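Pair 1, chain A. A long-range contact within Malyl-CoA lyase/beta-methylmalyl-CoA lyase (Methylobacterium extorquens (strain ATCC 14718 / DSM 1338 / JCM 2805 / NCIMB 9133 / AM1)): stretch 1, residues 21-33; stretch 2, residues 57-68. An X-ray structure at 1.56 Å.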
# COMPACT_ATOMS: atom_id res chain seq x y z
N PRO A 21 -7.90 12.08 -37.76
CA PRO A 21 -9.25 11.64 -37.46
C PRO A 21 -9.76 10.52 -38.35
O PRO A 21 -9.66 10.60 -39.58
CB PRO A 21 -10.11 12.89 -37.60
CG PRO A 21 -9.17 14.03 -37.64
CD PRO A 21 -7.85 13.49 -38.16
N GLY A 22 -10.38 9.50 -37.72
CA GLY A 22 -10.91 8.37 -38.51
C GLY A 22 -12.10 8.71 -39.38
O GLY A 22 -12.54 7.90 -40.23
N SER A 23 -12.68 9.86 -39.09
CA SER A 23 -13.82 10.35 -39.84
C SER A 23 -13.42 10.95 -41.18
O SER A 23 -14.31 11.32 -41.92
CB SER A 23 -14.61 11.35 -39.01
OG SER A 23 -13.74 12.34 -38.50
N ASN A 24 -12.13 11.03 -41.49
CA ASN A 24 -11.67 11.62 -42.71
C ASN A 24 -10.76 10.66 -43.49
O ASN A 24 -9.52 10.70 -43.36
CB ASN A 24 -10.98 12.94 -42.43
CG ASN A 24 -10.79 13.78 -43.72
OD1 ASN A 24 -10.54 13.24 -44.79
ND2 ASN A 24 -10.96 15.10 -43.62
N PRO A 25 -11.36 9.84 -44.38
CA PRO A 25 -10.55 8.90 -45.14
C PRO A 25 -9.52 9.55 -46.05
O PRO A 25 -8.49 8.94 -46.28
CB PRO A 25 -11.59 8.14 -45.98
CG PRO A 25 -12.81 8.21 -45.18
CD PRO A 25 -12.79 9.55 -44.54
N THR A 26 -9.80 10.76 -46.54
CA THR A 26 -8.87 11.48 -47.41
C THR A 26 -7.63 11.87 -46.63
O THR A 26 -6.51 11.65 -47.08
CB THR A 26 -9.57 12.70 -48.04
OG1 THR A 26 -10.67 12.22 -48.83
CG2 THR A 26 -8.60 13.54 -48.93
N PHE A 27 -7.85 12.37 -45.41
CA PHE A 27 -6.74 12.75 -44.54
C PHE A 27 -5.96 11.51 -44.16
O PHE A 27 -4.71 11.52 -44.14
CB PHE A 27 -7.28 13.48 -43.33
CG PHE A 27 -7.75 14.90 -43.61
CD1 PHE A 27 -7.83 15.43 -44.90
CD2 PHE A 27 -8.20 15.71 -42.52
CE1 PHE A 27 -8.30 16.73 -45.11
CE2 PHE A 27 -8.66 17.00 -42.74
CZ PHE A 27 -8.70 17.51 -44.04
N MET A 28 -6.66 10.40 -43.89
CA MET A 28 -5.90 9.17 -43.61
C MET A 28 -5.01 8.73 -44.75
O MET A 28 -3.84 8.36 -44.55
CB MET A 28 -6.75 7.98 -43.14
CG MET A 28 -7.40 8.24 -41.79
SD MET A 28 -8.17 6.79 -41.04
CE MET A 28 -9.67 6.69 -42.00
N GLU A 29 -5.56 8.79 -45.95
CA GLU A 29 -4.74 8.44 -47.13
C GLU A 29 -3.50 9.33 -47.28
O GLU A 29 -2.40 8.84 -47.52
CB GLU A 29 -5.59 8.43 -48.42
CG GLU A 29 -4.77 8.00 -49.66
CD GLU A 29 -5.64 7.60 -50.83
OE1 GLU A 29 -5.14 6.81 -51.69
OE2 GLU A 29 -6.81 8.10 -50.90
N LYS A 30 -3.70 10.64 -47.16
CA LYS A 30 -2.60 11.59 -47.27
C LYS A 30 -1.58 11.29 -46.17
O LYS A 30 -0.39 11.35 -46.41
CB LYS A 30 -3.14 13.00 -47.14
CG LYS A 30 -2.12 14.13 -47.25
CD LYS A 30 -2.85 15.47 -47.42
CE LYS A 30 -1.93 16.69 -47.24
NZ LYS A 30 -1.38 16.85 -45.85
N SER A 31 -2.05 10.90 -44.98
CA SER A 31 -1.09 10.66 -43.84
C SER A 31 -0.19 9.47 -44.03
O SER A 31 0.92 9.44 -43.52
CB SER A 31 -1.84 10.52 -42.52
OG SER A 31 -2.48 9.26 -42.37
N ALA A 32 -0.63 8.50 -44.85
CA ALA A 32 0.15 7.30 -45.02
C ALA A 32 1.47 7.57 -45.72
O ALA A 32 2.44 6.83 -45.48
CB ALA A 32 -0.63 6.24 -45.79
N ALA A 33 1.54 8.63 -46.51
CA ALA A 33 2.76 9.01 -47.20
C ALA A 33 3.61 10.05 -46.45
O ALA A 33 4.62 10.52 -46.98
CB ALA A 33 2.40 9.56 -48.58
N LYS A 57 -15.30 1.90 -38.97
CA LYS A 57 -15.21 1.21 -40.26
C LYS A 57 -14.14 1.78 -41.21
O LYS A 57 -13.40 1.03 -41.83
CB LYS A 57 -16.60 1.27 -40.92
CG LYS A 57 -17.67 0.48 -40.20
CD LYS A 57 -19.00 0.67 -40.95
CE LYS A 57 -20.13 0.04 -40.16
NZ LYS A 57 -21.46 0.41 -40.71
N ASN A 58 -14.04 3.09 -41.24
CA ASN A 58 -13.04 3.79 -42.04
C ASN A 58 -11.65 3.36 -41.65
O ASN A 58 -10.78 3.09 -42.51
CB ASN A 58 -13.14 5.30 -41.93
CG ASN A 58 -14.44 5.89 -42.48
OD1 ASN A 58 -15.17 5.26 -43.28
ND2 ASN A 58 -14.72 7.11 -42.08
N ILE A 59 -11.42 3.28 -40.32
CA ILE A 59 -10.10 2.88 -39.86
C ILE A 59 -9.71 1.43 -40.18
O ILE A 59 -8.58 1.13 -40.53
CB ILE A 59 -10.00 3.19 -38.31
CG1 ILE A 59 -9.87 4.71 -38.14
CG2 ILE A 59 -8.81 2.46 -37.69
CD1 ILE A 59 -9.96 5.22 -36.70
N ILE A 60 -10.68 0.54 -40.11
CA ILE A 60 -10.43 -0.83 -40.49
C ILE A 60 -9.97 -0.87 -41.97
O ILE A 60 -8.98 -1.53 -42.32
CB ILE A 60 -11.68 -1.69 -40.26
CG1 ILE A 60 -11.86 -1.93 -38.74
CG2 ILE A 60 -11.52 -3.02 -40.98
CD1 ILE A 60 -13.17 -2.59 -38.34
N GLN A 61 -10.70 -0.15 -42.81
CA GLN A 61 -10.37 -0.12 -44.25
C GLN A 61 -8.97 0.50 -44.44
O GLN A 61 -8.12 -0.06 -45.17
CB GLN A 61 -11.48 0.64 -45.05
CG GLN A 61 -11.01 1.05 -46.44
CD GLN A 61 -12.11 1.55 -47.35
OE1 GLN A 61 -12.25 1.04 -48.43
NE2 GLN A 61 -12.87 2.56 -46.92
N ALA A 62 -8.70 1.61 -43.70
CA ALA A 62 -7.43 2.30 -43.89
C ALA A 62 -6.25 1.41 -43.42
O ALA A 62 -5.22 1.31 -44.12
CB ALA A 62 -7.42 3.62 -43.13
N LEU A 63 -6.39 0.76 -42.27
CA LEU A 63 -5.33 -0.09 -41.79
C LEU A 63 -5.06 -1.29 -42.68
O LEU A 63 -3.92 -1.72 -42.82
CB LEU A 63 -5.59 -0.59 -40.35
CG LEU A 63 -5.41 0.45 -39.26
CD1 LEU A 63 -6.05 -0.08 -37.99
CD2 LEU A 63 -3.95 0.74 -39.06
N ASN A 64 -6.12 -1.79 -43.32
CA ASN A 64 -5.97 -2.96 -44.17
C ASN A 64 -5.55 -2.67 -45.58
O ASN A 64 -4.91 -3.54 -46.22
CB ASN A 64 -7.28 -3.71 -44.16
CG ASN A 64 -7.47 -4.49 -42.87
OD1 ASN A 64 -6.52 -4.75 -42.12
ND2 ASN A 64 -8.67 -4.89 -42.63
N ASP A 65 -5.90 -1.49 -46.09
CA ASP A 65 -5.70 -1.18 -47.54
C ASP A 65 -4.53 -0.22 -47.90
O ASP A 65 -4.05 -0.25 -49.03
CB ASP A 65 -6.98 -0.52 -48.11
CG ASP A 65 -8.16 -1.42 -48.12
OD1 ASP A 65 -8.02 -2.63 -47.86
OD2 ASP A 65 -9.25 -0.86 -48.41
N LEU A 66 -4.18 0.67 -46.96
CA LEU A 66 -3.24 1.73 -47.32
C LEU A 66 -1.84 1.26 -47.03
O LEU A 66 -1.61 0.30 -46.28
CB LEU A 66 -3.54 3.00 -46.50
CG LEU A 66 -4.86 3.68 -46.83
CD1 LEU A 66 -5.10 4.95 -46.01
CD2 LEU A 66 -5.02 3.97 -48.33
N ASP A 67 -0.88 1.93 -47.63
CA ASP A 67 0.52 1.58 -47.42
C ASP A 67 1.13 2.51 -46.39
O ASP A 67 1.51 3.64 -46.70
CB ASP A 67 1.25 1.72 -48.76
CG ASP A 67 2.74 1.37 -48.68
OD1 ASP A 67 3.29 1.04 -47.60
OD2 ASP A 67 3.37 1.39 -49.76
N TRP A 68 1.31 1.97 -45.18
CA TRP A 68 1.81 2.75 -44.07
C TRP A 68 3.33 2.61 -43.91
O TRP A 68 3.95 3.12 -42.93
CB TRP A 68 1.12 2.30 -42.75
CG TRP A 68 -0.38 2.51 -42.78
CD1 TRP A 68 -1.31 1.55 -42.99
CD2 TRP A 68 -1.09 3.73 -42.64
NE1 TRP A 68 -2.54 2.08 -43.00
CE2 TRP A 68 -2.45 3.43 -42.79
CE3 TRP A 68 -0.71 5.04 -42.43
CZ2 TRP A 68 -3.45 4.39 -42.65
CZ3 TRP A 68 -1.70 6.00 -42.31
CH2 TRP A 68 -3.07 5.67 -42.44

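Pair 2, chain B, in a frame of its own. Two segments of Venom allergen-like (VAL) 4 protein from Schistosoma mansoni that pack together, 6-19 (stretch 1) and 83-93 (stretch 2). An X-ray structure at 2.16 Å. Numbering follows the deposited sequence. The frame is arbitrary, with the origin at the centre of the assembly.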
# COMPACT_ATOMS: atom_id res chain seq x y z
N GLU B 6 -3.60 4.96 17.13
CA GLU B 6 -2.46 5.75 16.76
C GLU B 6 -1.71 5.35 15.43
O GLU B 6 -1.52 6.17 14.53
CB GLU B 6 -1.45 5.56 17.94
CG GLU B 6 -2.06 5.88 19.34
CD GLU B 6 -2.43 7.35 19.46
OE1 GLU B 6 -2.21 8.12 18.45
OE2 GLU B 6 -2.95 7.73 20.52
N GLY B 7 -1.21 4.12 15.38
CA GLY B 7 -0.46 3.62 14.20
C GLY B 7 -1.40 3.56 12.97
O GLY B 7 -1.00 3.98 11.92
N GLN B 8 -2.63 3.09 13.16
CA GLN B 8 -3.53 2.86 12.08
C GLN B 8 -3.78 4.19 11.42
O GLN B 8 -3.73 4.30 10.18
CB GLN B 8 -4.78 2.20 12.59
CG GLN B 8 -4.60 0.68 12.90
CD GLN B 8 -5.88 0.05 13.45
OE1 GLN B 8 -6.72 0.74 14.06
NE2 GLN B 8 -6.07 -1.24 13.17
N ARG B 9 -3.99 5.23 12.24
CA ARG B 9 -4.33 6.51 11.70
C ARG B 9 -3.15 7.09 10.90
O ARG B 9 -3.31 7.58 9.80
CB ARG B 9 -4.83 7.51 12.78
CG ARG B 9 -4.95 8.97 12.28
CD ARG B 9 -6.14 9.20 11.33
NE ARG B 9 -7.38 8.66 11.92
CZ ARG B 9 -8.57 8.52 11.32
NH1 ARG B 9 -8.75 8.86 10.06
NH2 ARG B 9 -9.58 7.98 12.01
N ALA B 10 -1.95 6.98 11.45
CA ALA B 10 -0.79 7.39 10.75
C ALA B 10 -0.63 6.63 9.37
O ALA B 10 -0.22 7.24 8.36
CB ALA B 10 0.42 7.12 11.67
N ILE B 11 -0.89 5.31 9.35
CA ILE B 11 -0.65 4.53 8.13
C ILE B 11 -1.72 5.02 7.10
O ILE B 11 -1.41 5.28 6.01
CB ILE B 11 -0.81 3.05 8.42
CG1 ILE B 11 0.42 2.55 9.22
CG2 ILE B 11 -0.98 2.25 7.08
CD1 ILE B 11 0.13 1.23 9.93
N TYR B 12 -2.96 5.19 7.53
CA TYR B 12 -4.07 5.68 6.68
C TYR B 12 -3.78 7.04 6.08
O TYR B 12 -3.86 7.24 4.83
CB TYR B 12 -5.38 5.72 7.52
CG TYR B 12 -6.65 5.98 6.74
CD1 TYR B 12 -6.78 5.54 5.37
CD2 TYR B 12 -7.72 6.64 7.33
CE1 TYR B 12 -7.96 5.74 4.68
CE2 TYR B 12 -8.93 6.91 6.61
CZ TYR B 12 -9.03 6.46 5.29
OH TYR B 12 -10.18 6.69 4.56
N ASN B 13 -3.31 7.97 6.93
CA ASN B 13 -3.02 9.32 6.38
C ASN B 13 -1.81 9.33 5.44
O ASN B 13 -1.70 10.15 4.54
CB ASN B 13 -2.70 10.32 7.52
CG ASN B 13 -3.93 10.69 8.38
OD1 ASN B 13 -3.75 11.05 9.54
ND2 ASN B 13 -5.14 10.54 7.86
N PHE B 14 -0.81 8.52 5.75
CA PHE B 14 0.37 8.46 4.89
C PHE B 14 -0.11 7.96 3.48
O PHE B 14 0.30 8.51 2.47
CB PHE B 14 1.39 7.47 5.49
CG PHE B 14 2.71 7.49 4.75
CD1 PHE B 14 2.90 6.73 3.58
CD2 PHE B 14 3.78 8.24 5.21
CE1 PHE B 14 4.08 6.79 2.88
CE2 PHE B 14 5.01 8.28 4.53
CZ PHE B 14 5.16 7.56 3.37
N HIS B 15 -0.99 6.96 3.44
CA HIS B 15 -1.51 6.50 2.13
C HIS B 15 -2.35 7.56 1.41
O HIS B 15 -2.15 7.81 0.22
CB HIS B 15 -2.40 5.25 2.31
CG HIS B 15 -1.62 4.00 2.47
ND1 HIS B 15 -1.09 3.61 3.68
CD2 HIS B 15 -1.38 2.97 1.60
CE1 HIS B 15 -0.50 2.43 3.55
NE2 HIS B 15 -0.69 1.99 2.31
N LYS B 16 -3.21 8.27 2.13
CA LYS B 16 -3.91 9.42 1.55
C LYS B 16 -2.97 10.45 0.98
O LYS B 16 -3.19 10.93 -0.11
CB LYS B 16 -4.90 10.06 2.57
CG LYS B 16 -5.99 9.09 2.84
CD LYS B 16 -7.26 9.74 3.38
CE LYS B 16 -7.15 9.91 4.87
NZ LYS B 16 -8.51 10.37 5.33
N LYS B 17 -1.91 10.77 1.70
CA LYS B 17 -0.98 11.78 1.26
C LYS B 17 -0.19 11.32 -0.00
O LYS B 17 0.02 12.12 -0.89
CB LYS B 17 0.09 12.03 2.34
CG LYS B 17 0.80 13.35 2.07
CD LYS B 17 2.28 13.23 2.25
CE LYS B 17 2.98 14.51 1.80
NZ LYS B 17 4.38 14.13 1.45
N VAL B 18 0.35 10.08 -0.00
CA VAL B 18 1.01 9.53 -1.22
C VAL B 18 0.10 9.66 -2.49
O VAL B 18 0.51 10.10 -3.54
CB VAL B 18 1.37 8.07 -0.99
CG1 VAL B 18 1.82 7.33 -2.27
CG2 VAL B 18 2.49 8.05 0.02
N ARG B 19 -1.14 9.33 -2.34
CA ARG B 19 -2.06 9.31 -3.46
C ARG B 19 -2.38 10.74 -3.90
O ARG B 19 -2.51 11.01 -5.10
CB ARG B 19 -3.36 8.58 -3.00
CG ARG B 19 -3.10 7.04 -3.04
CD ARG B 19 -4.22 6.26 -2.40
NE ARG B 19 -5.36 5.99 -3.30
CZ ARG B 19 -5.40 4.99 -4.19
NH1 ARG B 19 -6.51 4.79 -4.86
NH2 ARG B 19 -4.37 4.11 -4.31
N THR B 83 10.01 1.06 13.10
CA THR B 83 8.97 2.07 13.24
C THR B 83 7.96 1.99 12.05
O THR B 83 8.29 1.55 10.94
CB THR B 83 9.58 3.48 13.33
OG1 THR B 83 10.09 3.83 12.06
CG2 THR B 83 10.86 3.57 14.38
N ILE B 84 6.73 2.41 12.33
CA ILE B 84 5.70 2.56 11.31
C ILE B 84 6.03 3.56 10.21
O ILE B 84 5.96 3.25 9.01
CB ILE B 84 4.43 2.79 12.06
CG1 ILE B 84 4.14 1.50 12.85
CG2 ILE B 84 3.31 3.30 11.17
CD1 ILE B 84 2.67 1.32 13.01
N GLU B 85 6.53 4.72 10.58
CA GLU B 85 6.90 5.69 9.55
C GLU B 85 8.05 5.22 8.70
O GLU B 85 8.13 5.57 7.52
CB GLU B 85 7.20 7.11 10.14
CG GLU B 85 6.01 7.80 10.86
CD GLU B 85 4.78 8.15 10.00
OE1 GLU B 85 4.93 8.70 8.88
OE2 GLU B 85 3.63 7.91 10.43
N GLY B 86 8.99 4.47 9.29
CA GLY B 86 10.06 3.98 8.48
C GLY B 86 9.49 3.00 7.45
O GLY B 86 9.90 3.02 6.29
N ALA B 87 8.62 2.09 7.91
CA ALA B 87 7.97 1.14 7.03
C ALA B 87 7.28 1.89 5.83
O ALA B 87 7.53 1.55 4.66
CB ALA B 87 6.98 0.33 7.81
N MET B 88 6.52 2.96 6.13
CA MET B 88 5.69 3.65 5.11
C MET B 88 6.62 4.23 4.08
O MET B 88 6.36 4.14 2.87
CB MET B 88 4.81 4.77 5.69
CG MET B 88 3.67 4.38 6.62
SD MET B 88 2.68 3.06 5.84
CE MET B 88 3.27 1.49 6.48
N LYS B 89 7.72 4.79 4.56
CA LYS B 89 8.67 5.47 3.72
C LYS B 89 9.45 4.47 2.87
O LYS B 89 9.75 4.73 1.70
CB LYS B 89 9.66 6.22 4.61
CG LYS B 89 10.28 7.38 3.87
CD LYS B 89 11.74 7.66 4.25
CE LYS B 89 12.12 9.03 3.66
NZ LYS B 89 13.26 9.72 4.33
N ASP B 90 9.81 3.34 3.46
CA ASP B 90 10.37 2.27 2.67
C ASP B 90 9.45 1.80 1.50
O ASP B 90 9.89 1.61 0.34
CB ASP B 90 10.67 1.10 3.58
CG ASP B 90 11.26 -0.05 2.84
OD1 ASP B 90 12.28 0.14 2.20
OD2 ASP B 90 10.72 -1.18 2.88
N TRP B 91 8.17 1.59 1.79
CA TRP B 91 7.25 1.20 0.72
C TRP B 91 7.20 2.30 -0.35
O TRP B 91 7.29 2.03 -1.56
CB TRP B 91 5.82 1.02 1.29
CG TRP B 91 5.65 -0.17 2.14
CD1 TRP B 91 6.53 -1.16 2.39
CD2 TRP B 91 4.46 -0.48 2.89
NE1 TRP B 91 5.97 -2.10 3.30
CE2 TRP B 91 4.68 -1.67 3.58
CE3 TRP B 91 3.18 0.16 3.01
CZ2 TRP B 91 3.71 -2.24 4.41
CZ3 TRP B 91 2.27 -0.41 3.83
CH2 TRP B 91 2.53 -1.57 4.53
N LEU B 92 7.01 3.55 0.08
CA LEU B 92 6.91 4.66 -0.88
C LEU B 92 8.12 4.78 -1.85
O LEU B 92 7.98 4.94 -3.06
CB LEU B 92 6.68 6.00 -0.09
CG LEU B 92 6.90 7.29 -0.93
CD1 LEU B 92 5.85 7.40 -2.03
CD2 LEU B 92 6.83 8.54 -0.03
N GLU B 93 9.33 4.69 -1.30
CA GLU B 93 10.51 5.09 -2.06
C GLU B 93 10.89 4.02 -3.04
O GLU B 93 11.81 4.22 -3.81
CB GLU B 93 11.70 5.30 -1.14
CG GLU B 93 11.30 6.06 0.07
CD GLU B 93 12.05 7.32 0.19
OE1 GLU B 93 11.74 8.25 -0.54
OE2 GLU B 93 12.96 7.33 1.02
O HOH W 1 1.35 9.41 8.45

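Two helices packed side by side, running in nearly the same direction, form the shared core of both pairs. In pair 1, helix 25-32 lies against helix 57-65 with a closest axial approach of 10.6 Å and a crossing angle of -25°; in pair 2, helix 6-19 lies against helix 84-93 at 10.3 Å and -23°. Backbone atoms of 14 central residues superpose with an RMSD of 0.5 Å, and the buried areas are similar, 524 and 504 Å².

The central match sets Met A28 on Phe B14 and Ala A62 on Met B88, so the large and small partners are distributed differently. In pair 1 a long, flexible side chain meets a methyl group: Met A28 SD lies 3.9 Å from Ala A62 CB and 4.0 Å from Ile A59 CG1. In pair 2 both positions are large, and they fit because the Phe B14 ring turns a face to Met B88, whose CB sits 3.3 Å from the ring centroid and 5° off the normal, a CH-pi contact. Met B88 SD extends onward to Ile B11 CG2, 3.9 Å away.

Pro A25 matches Ile B11, and Asn A58 matches Ile B84. Pair 2 makes this corner apolar, with Ile B11 CG1 3.6 Å from Ile B84 CG2. In pair 1, Asn A58 ND2 packs 3.8 Å from Pro A25 CG and donates a hydrogen bond to Gly A22 O (3.0 Å), tying the second helix to the turn that precedes the first. Close approach here suits a glycine: an ideal CB on Gly A22 would fall 2.6 Å from Ile A59 CD1, a clash.

Asn A24 caps the first helix of pair 1, its OD1 accepting from Phe A27 N at 2.9 Å. The matching Ala B10 is already within a helix; its O accepts a hydrogen bond from a water (2.7 Å), which also donates a weak one to Glu B85 OE2 (3.4 Å). No direct hydrogen bond crosses pair 2.

Ala A32 and Val B18 coincide closely, with side-chain centres 0.7 Å apart, yet their surroundings differ. Val B18 CG2 meets Leu B92 CD1 at 4.0 Å on a continuing helix. In pair 1 the chain leaves helical geometry at Leu A66 and brings Trp A68 back against the first helix: Ala A32 CB lies over one face of the indole, 3.9 Å from the six-membered ring centroid, while Trp A68 NE1 donates to Ala A62 O (3.0 Å), anchoring the ring to its own helix.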